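Local structure of prefoldin beta subunit 1 (Thermococcus sp., 2ZQM) at residues P6-Q9 with A10-Q14. The protein acts as a molecular chaperone that stabilises a range of proteins, apparently in ATP-independent, HSP70-like support of de novo folding in archaea. Numbering follows the deposited sequence.
Sequences PQVQ and AMLGQ
At Pro6, the first residue of helix 6-47, the carbonyl O accepts a hydrogen bond from Ala10 N at 3.0 Å, and the next three carbonyls repeat the step with Met11, Leu12 and Gly13. Gln7 O receives Met11 N at 3.1 Å, while Met11 CG presses on the same oxygen in a tight van der Waals contact of 3.0 Å. With CG anti to the carbonyl carbon (chi1 -55°), the Met11 chain starts out beside its own backbone N, next to Gln7 O, and SD passes Val8 at 4.4 Å from CG2 before the chain turns away. Val8 is buried; its O takes the shortest of the four bonds, 2.8 Å from Leu12 N, and its CG1 branch makes a loose apolar contact with Leu12 CD1. Gln9, in the conformer described, bends at chi2 (-88°), which carries OE1 across to Leu12 CD1, 4.0 Å away, while Gln9 O bonds to Gly13 N. Val8 and Met11 also face helix 68-111, Val8 touching Ala110 and Met11 touching Leu103, Gln106 and Ile107. An alanine in place of Met11, lacking the thioether, would probably open a gap between Val8 and those three side chains. The arrangement forms the opening turns of an alpha-helix with i to i+4 bonding, whose apolar side packs in the antiparallel coiled coil of a prefoldin beta subunit, near the ends of its two long helices.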
loop_
_atom_site.group_PDB
_atom_site.type_symbol
_atom_site.label_atom_id
_atom_site.label_comp_id
_atom_site.label_asym_id
_atom_site.label_seq_id
_atom_site.Cartn_x
_atom_site.Cartn_y
_atom_site.Cartn_z
ATOM N N PRO A 6 -1.086 -24.073 -35.379
ATOM C CA PRO A 6 -0.171 -23.842 -34.257
ATOM C C PRO A 6 0.472 -22.445 -34.322
ATOM O O PRO A 6 0.680 -21.798 -33.302
ATOM C CB PRO A 6 0.870 -24.955 -34.427
ATOM C CG PRO A 6 0.032 -26.116 -34.972
ATOM C CD PRO A 6 -0.895 -25.408 -35.981
ATOM N N GLN A 7 0.803 -21.970 -35.522
ATOM C CA GLN A 7 1.426 -20.652 -35.611
ATOM C C GLN A 7 0.461 -19.541 -35.238
ATOM O O GLN A 7 0.866 -18.519 -34.692
ATOM C CB GLN A 7 2.006 -20.419 -37.016
ATOM C CG GLN A 7 3.060 -21.465 -37.378
ATOM C CD GLN A 7 3.712 -21.212 -38.727
ATOM O OE1 GLN A 7 4.477 -20.263 -38.889
ATOM N NE2 GLN A 7 3.404 -22.058 -39.701
ATOM N N VAL A 8 -0.822 -19.739 -35.511
ATOM C CA VAL A 8 -1.801 -18.719 -35.161
ATOM C C VAL A 8 -2.078 -18.792 -33.651
ATOM O O VAL A 8 -2.346 -17.780 -33.021
ATOM C CB VAL A 8 -3.113 -18.894 -35.962
ATOM C CG1 VAL A 8 -4.090 -17.809 -35.584
ATOM C CG2 VAL A 8 -2.823 -18.804 -37.468
ATOM N N GLN A 9 -2.015 -19.991 -33.084
ATOM C CA GLN A 9 -2.215 -20.146 -31.644
ATOM C C GLN A 9 -1.086 -19.412 -30.930
ATOM O O GLN A 9 -1.269 -18.868 -29.843
ATOM C CB GLN A 9 -2.193 -21.624 -31.264
ATOM C CG GLN A 9 -3.400 -22.370 -31.756
ATOM C CD GLN A 9 -4.542 -22.320 -30.774
ATOM O OE1 GLN A 9 -4.814 -21.280 -30.167
ATOM N NE2 GLN A 9 -5.229 -23.448 -30.615
ATOM N N ALA A 10 0.085 -19.403 -31.562
ATOM C CA ALA A 10 1.255 -18.726 -31.016
ATOM C C ALA A 10 1.027 -17.214 -31.089
ATOM O O ALA A 10 1.373 -16.473 -30.172
ATOM C CB ALA A 10 2.488 -19.107 -31.818
ATOM N N MET A 11 0.460 -16.755 -32.198
ATOM C CA MET A 11 0.177 -15.341 -32.353
ATOM C C MET A 11 -0.849 -14.924 -31.302
ATOM O O MET A 11 -0.753 -13.848 -30.714
ATOM C CB MET A 11 -0.389 -15.075 -33.746
ATOM C CG MET A 11 0.486 -15.563 -34.889
ATOM S SD MET A 11 -0.342 -15.244 -36.482
ATOM C CE MET A 11 0.397 -13.710 -36.874
ATOM N N LEU A 12 -1.846 -15.769 -31.074
ATOM C CA LEU A 12 -2.866 -15.436 -30.078
ATOM C C LEU A 12 -2.234 -15.308 -28.689
ATOM O O LEU A 12 -2.617 -14.441 -27.894
ATOM C CB LEU A 12 -3.972 -16.499 -30.078
ATOM C CG LEU A 12 -4.866 -16.374 -31.323
ATOM C CD1 LEU A 12 -5.695 -17.637 -31.520
ATOM C CD2 LEU A 12 -5.756 -15.151 -31.176
ATOM N N GLY A 13 -1.257 -16.167 -28.408
ATOM C CA GLY A 13 -0.580 -16.125 -27.123
ATOM C C GLY A 13 0.238 -14.854 -27.012
ATOM O O GLY A 13 0.227 -14.199 -25.975
ATOM N N GLN A 14 0.937 -14.489 -28.083
ATOM C CA GLN A 14 1.753 -13.280 -28.051
ATOM C C GLN A 14 0.854 -12.056 -27.941
ATOM O O GLN A 14 1.215 -11.081 -27.287
ATOM C CB GLN A 14 2.642 -13.198 -29.302
ATOM C CG GLN A 14 3.605 -11.985 -29.338
ATOM C CD GLN A 14 4.580 -11.943 -28.154
ATOM O OE1 GLN A 14 5.119 -12.971 -27.745
ATOM N NE2 GLN A 14 4.819 -10.745 -27.614
#